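Local coordinates for protein cellobiose dehydrogenase (Myriococcum thermophilum, PDB 4QI3) that probably passes electrons, through the haem of the cytochrome domain described here, from its dehydrogenase domain to lytic polysaccharide monooxygenases during oxidative cellulose degradation, at residues A[83-89]-A[117-123]; A[28-33]-A[155-159]; A[37-41]-A[191-196]; A[49-55]-A[125-131]. The contacts are given in a common frame with arbitrary orientation. Residue numbers count along the deposited sequence, not the author numbering.

Overall arrangement
The chain forms an immunoglobulin-like beta-sandwich. From the N terminus, the loop 28-33, the end of strand 33-38 (37-41) and the start of strand 51-58 (49-55) open interactions 2, 3 and 4. Interaction 1 then opens and closes with two hairpins, one from each sheet. Residues 125-131 close interaction 4, a strand pair within one sheet. Residues 155-159 close interaction 2, which reaches the haem-side sheet. Residues 191-196 close interaction 3 just before helix 196-200. Interaction 1 is nested in interaction 4, which is nested in both interactions 2 and 3. Interactions 2 and 3 cross. Tyr-196 links interaction 3 to Glu-50 of interaction 4.

Interaction 1. Residues A[83-89]-A[117-123]; sequences WPHEDTV and SVNSTHF. With NAG (2-acetamido-2-deoxy-beta-D-glucopyranose), chain D.
Two hairpin ends from opposite sheets of the sandwich pack here, with no direct hydrogen bond between them. Segment 83-89 folds through a type II' turn, His-85 to Thr-88, with Glu-86 at phi/psi 55/-118. His-85 N to Thr-88 O is 2.9 Å. In the other hairpin Asn-119 N bonds His-122 O at 2.9 Å. Asn-119 OD1 accepts from Thr-121 N (3.1 Å), an Asx turn, and from His-122 N (2.9 Å), which makes an Asx motif. CA atoms lie 6.7 Å apart for Pro-84 and Phe-123, 5.8 Å for Asp-87 and Val-118. Pro-84 CD sits 3.5 Å from the Phe-123 ring centroid, a CH-pi contact over the face (Phe-123 chi1 p). Val-118 CG2 meets Pro-84 CB (3.9 Å) and Val-89 CG2 (3.8 Å). Water 1 joins Asp-87 OD1 (2.7 Å) to Val-118 N (2.9 Å). Asn-119 ND2 is bonded to NAG C1, in an Asn-Ser-Thr sequon. Strand 51-58 flanks Phe-123 through Cys-57, and strand 65-69 contributes Cys-66 to the same ring and Trp-65 to Trp-83.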
# COMPACT_ATOMS: atom_id res chain seq x y z
N TRP A 83 -2.03 -2.71 9.27
CA TRP A 83 -1.94 -3.75 10.29
C TRP A 83 -3.35 -4.12 10.74
O TRP A 83 -4.27 -3.31 10.64
CB TRP A 83 -1.11 -3.26 11.49
CG TRP A 83 -1.79 -2.19 12.27
CD1 TRP A 83 -2.56 -2.33 13.41
CD2 TRP A 83 -1.81 -0.79 11.96
NE1 TRP A 83 -3.04 -1.11 13.80
CE2 TRP A 83 -2.59 -0.15 12.93
CE3 TRP A 83 -1.23 -0.02 10.93
CZ2 TRP A 83 -2.80 1.23 12.93
CZ3 TRP A 83 -1.44 1.34 10.93
CH2 TRP A 83 -2.22 1.96 11.92
N PRO A 84 -3.54 -5.36 11.22
CA PRO A 84 -4.85 -5.79 11.70
C PRO A 84 -4.93 -5.73 13.22
O PRO A 84 -3.92 -5.88 13.93
CB PRO A 84 -4.92 -7.24 11.23
CG PRO A 84 -3.48 -7.71 11.34
CD PRO A 84 -2.59 -6.49 11.13
N HIS A 85 -6.13 -5.49 13.72
CA HIS A 85 -6.39 -5.63 15.14
C HIS A 85 -7.80 -6.16 15.22
O HIS A 85 -8.71 -5.55 14.68
CB HIS A 85 -6.27 -4.30 15.87
CG HIS A 85 -6.41 -4.44 17.36
ND1 HIS A 85 -7.59 -4.17 18.02
CD2 HIS A 85 -5.53 -4.85 18.30
CE1 HIS A 85 -7.42 -4.40 19.32
NE2 HIS A 85 -6.18 -4.81 19.51
N GLU A 86 -7.96 -7.30 15.89
CA GLU A 86 -9.20 -8.07 15.85
C GLU A 86 -9.56 -8.39 14.40
O GLU A 86 -8.80 -9.06 13.70
CB GLU A 86 -10.33 -7.35 16.58
CG GLU A 86 -9.95 -6.90 17.98
CD GLU A 86 -11.13 -6.82 18.91
OE1 GLU A 86 -11.58 -7.89 19.39
OE2 GLU A 86 -11.61 -5.70 19.17
N ASP A 87 -10.71 -7.90 13.95
CA ASP A 87 -11.15 -8.19 12.59
C ASP A 87 -11.13 -6.95 11.71
O ASP A 87 -11.77 -6.92 10.66
CB ASP A 87 -12.54 -8.82 12.59
CG ASP A 87 -12.81 -9.62 11.33
OD1 ASP A 87 -11.89 -10.33 10.87
OD2 ASP A 87 -13.94 -9.54 10.79
N THR A 88 -10.38 -5.94 12.12
CA THR A 88 -10.27 -4.69 11.38
C THR A 88 -8.85 -4.50 10.86
O THR A 88 -7.88 -4.81 11.55
CB THR A 88 -10.65 -3.49 12.27
OG1 THR A 88 -12.00 -3.65 12.74
CG2 THR A 88 -10.55 -2.17 11.51
N VAL A 89 -8.73 -4.00 9.62
CA VAL A 89 -7.44 -3.56 9.12
C VAL A 89 -7.37 -2.04 9.16
O VAL A 89 -8.25 -1.35 8.65
CB VAL A 89 -7.16 -4.07 7.69
CG1 VAL A 89 -5.79 -3.58 7.20
CG2 VAL A 89 -7.20 -5.59 7.68
N SER A 117 -9.74 -8.37 5.02
CA SER A 117 -9.88 -9.69 5.63
C SER A 117 -8.74 -9.95 6.58
O SER A 117 -7.61 -9.49 6.37
CB SER A 117 -9.92 -10.78 4.57
OG SER A 117 -8.62 -11.05 4.10
N VAL A 118 -9.04 -10.65 7.66
CA VAL A 118 -8.02 -11.02 8.62
C VAL A 118 -8.19 -12.48 8.96
O VAL A 118 -9.27 -12.91 9.37
CB VAL A 118 -8.15 -10.21 9.92
CG1 VAL A 118 -7.02 -10.55 10.86
CG2 VAL A 118 -8.17 -8.71 9.63
N ASN A 119 -7.13 -13.26 8.78
CA ASN A 119 -7.14 -14.58 9.39
C ASN A 119 -5.87 -14.79 10.19
O ASN A 119 -5.12 -13.85 10.41
CB ASN A 119 -7.47 -15.69 8.39
CG ASN A 119 -6.40 -15.91 7.34
OD1 ASN A 119 -5.24 -15.53 7.51
ND2 ASN A 119 -6.79 -16.59 6.27
N SER A 120 -5.63 -16.01 10.66
CA SER A 120 -4.49 -16.21 11.56
C SER A 120 -3.12 -15.97 10.91
O SER A 120 -2.18 -15.54 11.59
CB SER A 120 -4.56 -17.58 12.25
OG SER A 120 -4.44 -18.62 11.30
N THR A 121 -3.01 -16.24 9.60
CA THR A 121 -1.71 -16.17 8.91
C THR A 121 -1.50 -14.91 8.05
O THR A 121 -0.36 -14.55 7.75
CB THR A 121 -1.45 -17.39 8.00
OG1 THR A 121 -2.48 -17.49 7.01
CG2 THR A 121 -1.39 -18.69 8.83
N HIS A 122 -2.59 -14.25 7.65
CA HIS A 122 -2.49 -13.12 6.73
C HIS A 122 -3.55 -12.07 7.03
O HIS A 122 -4.55 -12.36 7.67
CB HIS A 122 -2.67 -13.59 5.28
CG HIS A 122 -1.56 -14.46 4.79
ND1 HIS A 122 -1.50 -15.82 5.03
CD2 HIS A 122 -0.44 -14.15 4.08
CE1 HIS A 122 -0.40 -16.31 4.48
NE2 HIS A 122 0.26 -15.32 3.90
N PHE A 123 -3.33 -10.86 6.53
CA PHE A 123 -4.38 -9.87 6.43
C PHE A 123 -4.31 -9.23 5.06
O PHE A 123 -3.26 -9.19 4.46
CB PHE A 123 -4.36 -8.85 7.56
CG PHE A 123 -3.10 -8.03 7.63
CD1 PHE A 123 -3.08 -6.73 7.16
CD2 PHE A 123 -1.97 -8.53 8.22
CE1 PHE A 123 -1.93 -5.97 7.24
CE2 PHE A 123 -0.83 -7.77 8.32
CZ PHE A 123 -0.81 -6.49 7.82
C1 NAG D . -5.94 -16.29 5.15
C2 NAG D . -6.25 -17.34 4.08
C3 NAG D . -5.52 -16.99 2.78
C4 NAG D . -5.87 -15.57 2.36
C5 NAG D . -5.55 -14.61 3.50
C6 NAG D . -5.94 -13.18 3.20
C7 NAG D . -6.80 -19.56 4.98
C8 NAG D . -6.25 -20.89 5.40
N2 NAG D . -5.90 -18.68 4.53
O3 NAG D . -5.88 -17.91 1.76
O4 NAG D . -5.13 -15.21 1.19
O5 NAG D . -6.28 -15.00 4.67
O6 NAG D . -5.29 -12.72 2.03
O7 NAG D . -8.00 -19.29 5.05
O HOH W 1 -11.88 -10.53 8.14

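Interaction 2. Residues A[28-33]-A[155-159]; sequences QTQGGF and WVQAF. With HEM (protoporphyrin IX containing Fe), chain C.
Gln-157 NE2 makes both direct hydrogen bonds. It donates to Thr-29 OG1 at 2.9 Å and to Gly-32 O at 3.0 Å. The side chain leaves the strand with chi1 m and chi2 t, so its amide faces the loop. The same amide accepts through OE1 from Ala-58 N, while Thr-29 OG1 also bonds Asn-178 O. The loop 28-33 has no regular structure until it enters strand 33-38. It turns at Gly-31 (phi/psi 94/3), where a CB would jam against the preceding carbonyl, and Gly-32 (78/163). Segment 155-158 is extended, and the nearest CA pair is Thr-29 and Gln-157, 7.4 Å apart. The contact spans the beta-sandwich: the loop joins two strands of one sheet, and strand 150-158 belongs to the sheet that carries the haem. Trp-155 and Gln-157 point to the loop, while Val-156 points away, its CG1 3.3 Å from HEM C1D. Trp-155 (chi1 p) packs its CB 3.6 Å from Phe-33 CE1. The Phe-33 ring and the Trp-155 five-membered ring, planes at 24°, are offset so far that they hardly overlap (centroids 5.3 Å apart). Trp-155 CH2 lies 3.7 Å from Thr-29 CB and, at the indole edge, 3.6 Å from Gln-28 O.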
# COMPACT_ATOMS: atom_id res chain seq x y z
N GLN A 28 13.25 -13.61 1.08
CA GLN A 28 13.28 -12.17 1.35
C GLN A 28 12.30 -11.72 2.44
O GLN A 28 12.49 -10.67 3.04
CB GLN A 28 13.03 -11.38 0.07
CG GLN A 28 13.91 -11.83 -1.08
CD GLN A 28 14.44 -10.67 -1.89
OE1 GLN A 28 15.65 -10.55 -2.09
NE2 GLN A 28 13.54 -9.81 -2.35
N THR A 29 11.27 -12.51 2.69
CA THR A 29 10.32 -12.18 3.75
C THR A 29 9.63 -13.48 4.19
O THR A 29 9.63 -14.46 3.44
CB THR A 29 9.29 -11.10 3.25
OG1 THR A 29 8.56 -10.58 4.36
CG2 THR A 29 8.35 -11.65 2.21
N GLN A 30 9.11 -13.48 5.41
CA GLN A 30 8.40 -14.64 5.93
C GLN A 30 6.89 -14.45 5.72
O GLN A 30 6.32 -13.44 6.16
CB GLN A 30 8.69 -14.79 7.41
CG GLN A 30 8.00 -16.01 8.01
CD GLN A 30 8.16 -16.07 9.50
OE1 GLN A 30 9.24 -16.39 10.01
NE2 GLN A 30 7.09 -15.75 10.22
N GLY A 31 6.27 -15.42 5.04
CA GLY A 31 4.82 -15.45 4.85
C GLY A 31 4.32 -14.83 3.55
O GLY A 31 3.12 -14.74 3.32
N GLY A 32 5.24 -14.37 2.70
CA GLY A 32 4.84 -13.73 1.46
C GLY A 32 4.38 -12.30 1.63
O GLY A 32 4.09 -11.84 2.75
N PHE A 33 4.35 -11.59 0.52
CA PHE A 33 3.83 -10.25 0.48
C PHE A 33 3.31 -9.98 -0.92
O PHE A 33 3.91 -10.42 -1.90
CB PHE A 33 4.97 -9.28 0.82
CG PHE A 33 4.62 -7.85 0.62
CD1 PHE A 33 4.97 -7.19 -0.54
CD2 PHE A 33 3.92 -7.16 1.61
CE1 PHE A 33 4.65 -5.86 -0.74
CE2 PHE A 33 3.58 -5.83 1.42
CZ PHE A 33 3.95 -5.16 0.24
N TRP A 155 8.83 -1.74 -0.11
CA TRP A 155 7.99 -2.48 0.83
C TRP A 155 8.78 -2.85 2.09
O TRP A 155 9.99 -2.98 2.05
CB TRP A 155 7.44 -3.78 0.19
CG TRP A 155 8.53 -4.74 -0.15
CD1 TRP A 155 9.27 -4.76 -1.29
CD2 TRP A 155 9.03 -5.79 0.69
NE1 TRP A 155 10.21 -5.78 -1.22
CE2 TRP A 155 10.08 -6.42 -0.01
CE3 TRP A 155 8.67 -6.27 1.96
CZ2 TRP A 155 10.80 -7.48 0.52
CZ3 TRP A 155 9.39 -7.35 2.49
CH2 TRP A 155 10.43 -7.94 1.77
N VAL A 156 8.07 -3.02 3.20
CA VAL A 156 8.63 -3.65 4.40
C VAL A 156 7.57 -4.53 5.05
O VAL A 156 6.37 -4.32 4.88
CB VAL A 156 9.09 -2.60 5.46
CG1 VAL A 156 10.17 -1.67 4.91
CG2 VAL A 156 7.90 -1.80 5.97
N GLN A 157 8.01 -5.56 5.76
CA GLN A 157 7.12 -6.24 6.71
C GLN A 157 7.79 -6.30 8.07
O GLN A 157 9.01 -6.15 8.16
CB GLN A 157 6.78 -7.66 6.25
CG GLN A 157 5.98 -7.69 4.94
CD GLN A 157 5.11 -8.92 4.78
OE1 GLN A 157 3.88 -8.84 4.90
NE2 GLN A 157 5.74 -10.05 4.47
N ALA A 158 7.00 -6.51 9.11
CA ALA A 158 7.53 -6.51 10.48
C ALA A 158 6.79 -7.52 11.32
O ALA A 158 5.61 -7.82 11.05
CB ALA A 158 7.34 -5.14 11.08
N PHE A 159 7.46 -8.01 12.37
CA PHE A 159 6.90 -9.05 13.22
C PHE A 159 6.06 -8.55 14.41
O PHE A 159 5.20 -9.27 14.92
CB PHE A 159 8.02 -9.98 13.73
CG PHE A 159 8.64 -10.83 12.64
CD1 PHE A 159 10.02 -10.97 12.56
CD2 PHE A 159 7.86 -11.51 11.72
CE1 PHE A 159 10.60 -11.78 11.58
CE2 PHE A 159 8.44 -12.30 10.74
CZ PHE A 159 9.81 -12.44 10.68
CHA HEM C . 14.75 0.85 5.37
CHB HEM C . 14.26 2.30 10.11
CHC HEM C . 9.43 2.35 9.69
CHD HEM C . 9.99 1.75 4.75
C1A HEM C . 15.03 1.27 6.71
C2A HEM C . 16.42 1.35 7.24
C3A HEM C . 16.28 1.78 8.64
C4A HEM C . 14.82 1.91 8.85
CMA HEM C . 17.40 2.03 9.63
CAA HEM C . 17.67 1.07 6.46
CBA HEM C . 17.96 -0.42 6.59
CGA HEM C . 19.17 -0.78 5.75
O1A HEM C . 19.65 0.06 4.97
O2A HEM C . 19.64 -1.92 5.88
C1B HEM C . 12.86 2.39 10.45
C2B HEM C . 12.42 2.62 11.82
C3B HEM C . 10.98 2.61 11.69
C4B HEM C . 10.77 2.39 10.25
CMB HEM C . 13.28 2.76 13.04
CAB HEM C . 9.92 2.77 12.71
CBB HEM C . 10.12 3.33 13.88
C1C HEM C . 9.16 2.30 8.26
C2C HEM C . 7.79 2.48 7.72
C3C HEM C . 7.97 2.28 6.28
C4C HEM C . 9.40 2.00 6.05
CMC HEM C . 6.54 2.81 8.48
CAC HEM C . 6.95 2.38 5.22
CBC HEM C . 5.65 2.15 5.39
C1D HEM C . 11.39 1.39 4.53
C2D HEM C . 11.80 0.97 3.19
C3D HEM C . 13.22 0.69 3.36
C4D HEM C . 13.44 1.01 4.77
CMD HEM C . 10.95 0.87 1.95
CAD HEM C . 14.19 0.22 2.32
CBD HEM C . 14.66 1.40 1.46
CGD HEM C . 15.57 2.36 2.19
O1D HEM C . 15.23 3.57 2.23
O2D HEM C . 16.63 1.95 2.72
NA HEM C . 14.01 1.51 7.71
NB HEM C . 11.91 2.23 9.53
NC HEM C . 10.16 1.91 7.27
ND HEM C . 12.36 1.39 5.49
FE HEM C . 12.11 1.94 7.49

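Interaction 3. Residues A[37-41]-A[191-196]; sequences VALPS and AASPSY. With MAN (alpha-D-mannopyranose), chain E.
Segment 37-41 leaves strand 33-38 extended, then bends at Pro-40 and Ser-41. Segment 191-196 runs from Ala-191 (phi/psi -79/-10) through extended Ala-192 and Ser-193 into a type I turn, Ser-193 to Tyr-196. A single beta bridge pairs Leu-39 with Ala-192, CA-CA 4.7 Å. Leu-39 N donates to Ala-191 O at 2.7 Å, and Ala-192 CA makes a CA-H...O contact with Leu-39 O at 3.5 Å. Water 2 bonds Leu-39 O (2.6 Å) and, weakly, Ser-193 N (2.9 Å). Tyr-196 N to Ser-193 O, 3.0 Å, closes the turn. Ser-193 OG accepts from Ser-195 N at 2.9 Å, a capping bond. Tyr-196 (chi1 t) lays its ring against 39-40. Pro-40 CD lies 3.9 Å from the ring centroid, a CH-pi contact over the face. Leu-39 CD1 is 4.3 Å from Ala-191 CB. Ser-195 OG carries an O-linked mannose. The contact fastens the start of helix 196-200 to the end of strand 33-38, and Tyr-196 OH is hydrogen-bonded to Glu-50 OE2, just before strand 51-58.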
# COMPACT_ATOMS: atom_id res chain seq x y z
N VAL A 37 -2.06 -2.57 -7.81
CA VAL A 37 -2.77 -1.31 -8.10
C VAL A 37 -3.76 -1.45 -9.26
O VAL A 37 -3.54 -2.22 -10.18
CB VAL A 37 -1.82 -0.10 -8.40
CG1 VAL A 37 -0.81 0.09 -7.29
CG2 VAL A 37 -1.14 -0.24 -9.76
N ALA A 38 -4.85 -0.69 -9.16
CA ALA A 38 -5.75 -0.40 -10.28
C ALA A 38 -5.76 1.11 -10.42
O ALA A 38 -5.82 1.84 -9.42
CB ALA A 38 -7.14 -0.93 -9.99
N LEU A 39 -5.72 1.59 -11.67
CA LEU A 39 -5.50 3.01 -11.95
C LEU A 39 -6.58 3.61 -12.82
O LEU A 39 -7.25 2.92 -13.58
CB LEU A 39 -4.15 3.19 -12.68
CG LEU A 39 -2.92 2.61 -12.00
CD1 LEU A 39 -1.69 2.74 -12.91
CD2 LEU A 39 -2.67 3.33 -10.70
N PRO A 40 -6.72 4.94 -12.76
CA PRO A 40 -7.63 5.63 -13.69
C PRO A 40 -7.35 5.25 -15.15
O PRO A 40 -6.22 4.91 -15.50
CB PRO A 40 -7.32 7.10 -13.45
CG PRO A 40 -6.97 7.13 -11.97
CD PRO A 40 -6.15 5.86 -11.76
N SER A 41 -8.39 5.32 -15.98
CA SER A 41 -8.35 4.74 -17.31
C SER A 41 -7.22 5.27 -18.18
O SER A 41 -6.70 4.55 -19.03
CB SER A 41 -9.69 4.96 -18.02
OG SER A 41 -9.87 6.34 -18.34
N ALA A 191 -3.64 -2.58 -15.81
CA ALA A 191 -3.65 -1.73 -14.62
C ALA A 191 -4.58 -0.52 -14.74
O ALA A 191 -4.83 0.18 -13.76
CB ALA A 191 -2.24 -1.27 -14.30
N ALA A 192 -5.08 -0.25 -15.94
CA ALA A 192 -5.87 0.96 -16.17
C ALA A 192 -7.14 0.54 -16.88
O ALA A 192 -7.07 -0.06 -17.94
CB ALA A 192 -5.09 1.96 -17.03
N SER A 193 -8.29 0.84 -16.29
CA SER A 193 -9.55 0.37 -16.86
C SER A 193 -10.57 1.48 -16.90
O SER A 193 -10.60 2.33 -16.02
CB SER A 193 -10.12 -0.78 -16.02
OG SER A 193 -11.42 -1.11 -16.47
N PRO A 194 -11.43 1.48 -17.94
CA PRO A 194 -12.57 2.39 -17.96
C PRO A 194 -13.47 2.18 -16.75
O PRO A 194 -14.23 3.06 -16.37
CB PRO A 194 -13.32 2.00 -19.23
CG PRO A 194 -12.28 1.40 -20.11
CD PRO A 194 -11.32 0.70 -19.18
N SER A 195 -13.37 1.01 -16.12
CA SER A 195 -14.17 0.73 -14.96
C SER A 195 -13.70 1.42 -13.68
O SER A 195 -14.39 1.34 -12.66
CB SER A 195 -14.24 -0.79 -14.74
OG SER A 195 -14.84 -1.44 -15.87
N TYR A 196 -12.53 2.06 -13.71
CA TYR A 196 -11.96 2.66 -12.49
C TYR A 196 -12.94 3.47 -11.62
O TYR A 196 -12.99 3.28 -10.41
CB TYR A 196 -10.70 3.51 -12.75
CG TYR A 196 -10.09 4.05 -11.48
CD1 TYR A 196 -9.14 3.31 -10.78
CD2 TYR A 196 -10.47 5.28 -10.95
CE1 TYR A 196 -8.60 3.77 -9.62
CE2 TYR A 196 -9.93 5.76 -9.77
CZ TYR A 196 -8.98 5.00 -9.10
OH TYR A 196 -8.37 5.41 -7.93
C1 MAN E . -14.67 -2.87 -15.78
C2 MAN E . -15.10 -3.12 -17.27
C3 MAN E . -16.64 -3.20 -17.49
C4 MAN E . -17.42 -3.67 -16.24
C5 MAN E . -16.89 -2.95 -15.01
C6 MAN E . -17.68 -3.17 -13.72
O2 MAN E . -14.57 -4.34 -17.80
O3 MAN E . -16.94 -4.05 -18.58
O4 MAN E . -18.81 -3.42 -16.38
O5 MAN E . -15.54 -3.42 -14.83
O6 MAN E . -17.48 -4.51 -13.31
O HOH W 2 -8.36 0.58 -13.43
O HOH W 3 -8.18 2.57 -19.89

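Interaction 4. Residues A[49-55]-A[125-131]; sequences SEFIGYL and LIFRCKN
This is an antiparallel strand pair inside one sheet of the immunoglobulin-like sandwich, joining strands 51-58 and 122-130. The axes of strands 51-55 and 125-130 approach to 4.5 Å, with 150° between their N-to-C directions. Phe-51/Cys-129, Gly-53/Phe-127 and Leu-55/Leu-125 are hydrogen-bonded pairs. Ile-52/Arg-128 and Tyr-54/Ile-126 are non-hydrogen-bonded pairs, with CA-CA 4.3 and 4.6 Å. Gly-53 N to Phe-127 O is 2.6 Å. Phe-127 N to Gly-53 O, Cys-129 N to Phe-51 O, Leu-55 N to Leu-125 O and Leu-125 N to Leu-55 O are each 2.9 Å. Phe-51 N to Cys-129 O is weak, at 3.4 Å. Phe-127 has chi1 p, which lays its ring over Gly-53. Gly-53 CA is 4.0 Å from the ring centroid, a CH-pi contact; a CB there would clash. Such a cross-strand aromatic cover of glycine is a known feature of antiparallel sheets. Phe-51, also chi1 p, covers Cys-129: CB lies 3.9 Å from the ring centroid. Cys-129 forms a disulfide with Cys-132. Leu-55 and Leu-125 share this face; Leu-55 meets Phe-33 of the neighbouring strand, Leu-125 meets Val-89 of the other sheet. On the opposite face Ile-52 CG2 is 3.8 Å from Ile-126 CG2, and helix 196-200 covers Ile-52. Just before the strand, Glu-50 forms a salt-bridge network: OE2 to Arg-128 NE 2.8 Å, OE1 to Lys-130 NZ 3.0 Å. Glu-50 OE2 also bonds Tyr-196 OH.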
# COMPACT_ATOMS: atom_id res chain seq x y z
N SER A 49 -3.44 10.89 -9.92
CA SER A 49 -3.24 11.37 -8.56
C SER A 49 -3.64 10.31 -7.52
O SER A 49 -3.32 10.44 -6.34
CB SER A 49 -4.07 12.63 -8.31
OG SER A 49 -5.45 12.36 -8.47
N GLU A 50 -4.35 9.27 -7.95
CA GLU A 50 -4.87 8.25 -7.04
C GLU A 50 -4.85 6.88 -7.66
O GLU A 50 -4.65 6.72 -8.87
CB GLU A 50 -6.29 8.61 -6.62
CG GLU A 50 -7.32 8.59 -7.74
CD GLU A 50 -8.72 8.69 -7.18
OE1 GLU A 50 -9.10 9.81 -6.78
OE2 GLU A 50 -9.40 7.65 -7.09
N PHE A 51 -5.05 5.88 -6.80
CA PHE A 51 -5.15 4.50 -7.24
C PHE A 51 -6.00 3.72 -6.25
O PHE A 51 -6.29 4.19 -5.16
CB PHE A 51 -3.76 3.86 -7.36
CG PHE A 51 -3.01 3.75 -6.06
CD1 PHE A 51 -2.28 4.82 -5.57
CD2 PHE A 51 -3.04 2.57 -5.34
CE1 PHE A 51 -1.58 4.70 -4.38
CE2 PHE A 51 -2.35 2.45 -4.14
CZ PHE A 51 -1.62 3.51 -3.67
N ILE A 52 -6.41 2.52 -6.66
CA ILE A 52 -7.00 1.56 -5.74
C ILE A 52 -5.93 0.54 -5.50
O ILE A 52 -5.37 -0.03 -6.44
CB ILE A 52 -8.26 0.93 -6.35
CG1 ILE A 52 -9.32 2.03 -6.55
CG2 ILE A 52 -8.81 -0.18 -5.44
CD1 ILE A 52 -10.56 1.59 -7.36
N GLY A 53 -5.60 0.33 -4.23
CA GLY A 53 -4.56 -0.62 -3.87
C GLY A 53 -5.05 -1.95 -3.30
O GLY A 53 -6.16 -2.05 -2.77
N TYR A 54 -4.20 -2.96 -3.42
CA TYR A 54 -4.41 -4.29 -2.84
C TYR A 54 -3.17 -4.61 -2.06
O TYR A 54 -2.05 -4.46 -2.58
CB TYR A 54 -4.58 -5.32 -3.95
CG TYR A 54 -4.57 -6.76 -3.47
CD1 TYR A 54 -5.57 -7.26 -2.65
CD2 TYR A 54 -3.55 -7.63 -3.85
CE1 TYR A 54 -5.57 -8.58 -2.20
CE2 TYR A 54 -3.54 -8.94 -3.42
CZ TYR A 54 -4.55 -9.41 -2.60
OH TYR A 54 -4.54 -10.73 -2.17
N LEU A 55 -3.36 -5.04 -0.81
CA LEU A 55 -2.25 -5.48 0.04
C LEU A 55 -2.59 -6.82 0.61
O LEU A 55 -3.69 -7.02 1.11
CB LEU A 55 -2.04 -4.54 1.21
CG LEU A 55 -1.07 -3.39 0.97
CD1 LEU A 55 -1.21 -2.40 2.13
CD2 LEU A 55 0.36 -3.91 0.85
N LEU A 125 -6.21 -6.09 2.32
CA LEU A 125 -6.97 -4.87 2.19
C LEU A 125 -7.10 -4.46 0.74
O LEU A 125 -6.14 -4.51 -0.01
CB LEU A 125 -6.25 -3.76 2.96
CG LEU A 125 -6.89 -2.38 2.98
CD1 LEU A 125 -8.19 -2.44 3.76
CD2 LEU A 125 -5.97 -1.35 3.60
N ILE A 126 -8.29 -4.03 0.35
CA ILE A 126 -8.46 -3.25 -0.88
C ILE A 126 -8.92 -1.85 -0.50
O ILE A 126 -9.90 -1.66 0.24
CB ILE A 126 -9.45 -3.92 -1.87
CG1 ILE A 126 -8.86 -5.26 -2.34
CG2 ILE A 126 -9.72 -2.99 -3.05
CD1 ILE A 126 -9.81 -6.13 -3.14
N PHE A 127 -8.19 -0.85 -1.00
CA PHE A 127 -8.40 0.51 -0.53
C PHE A 127 -8.20 1.52 -1.65
O PHE A 127 -7.43 1.30 -2.59
CB PHE A 127 -7.43 0.80 0.63
CG PHE A 127 -5.96 0.76 0.25
CD1 PHE A 127 -5.27 -0.44 0.17
CD2 PHE A 127 -5.28 1.94 -0.02
CE1 PHE A 127 -3.91 -0.47 -0.19
CE2 PHE A 127 -3.93 1.92 -0.36
CZ PHE A 127 -3.25 0.71 -0.45
N ARG A 128 -8.91 2.64 -1.55
CA ARG A 128 -8.67 3.77 -2.44
C ARG A 128 -7.73 4.75 -1.77
O ARG A 128 -7.92 5.10 -0.60
CB ARG A 128 -9.99 4.45 -2.77
CG ARG A 128 -9.85 5.62 -3.73
CD ARG A 128 -11.18 6.34 -3.88
NE ARG A 128 -11.18 7.28 -5.01
CZ ARG A 128 -12.27 7.88 -5.45
NH1 ARG A 128 -13.43 7.63 -4.84
NH2 ARG A 128 -12.23 8.71 -6.49
N CYS A 129 -6.69 5.17 -2.48
CA CYS A 129 -5.71 6.11 -1.94
C CYS A 129 -5.86 7.39 -2.75
O CYS A 129 -5.27 7.53 -3.82
CB CYS A 129 -4.30 5.53 -2.07
SG CYS A 129 -3.09 6.13 -0.86
N LYS A 130 -6.68 8.30 -2.24
CA LYS A 130 -6.94 9.56 -2.94
C LYS A 130 -5.81 10.56 -2.71
O LYS A 130 -5.33 10.71 -1.59
CB LYS A 130 -8.26 10.15 -2.46
CG LYS A 130 -9.47 9.43 -3.02
CD LYS A 130 -10.78 10.14 -2.68
CE LYS A 130 -10.85 11.49 -3.36
NZ LYS A 130 -10.85 11.37 -4.86
N ASN A 131 -5.38 11.23 -3.78
CA ASN A 131 -4.31 12.23 -3.69
C ASN A 131 -3.04 11.66 -3.10
O ASN A 131 -2.34 12.32 -2.33
CB ASN A 131 -4.80 13.43 -2.87
CG ASN A 131 -6.01 14.10 -3.50
OD1 ASN A 131 -5.99 14.46 -4.68
ND2 ASN A 131 -7.08 14.23 -2.73
O HOH W 4 -6.89 11.76 -6.36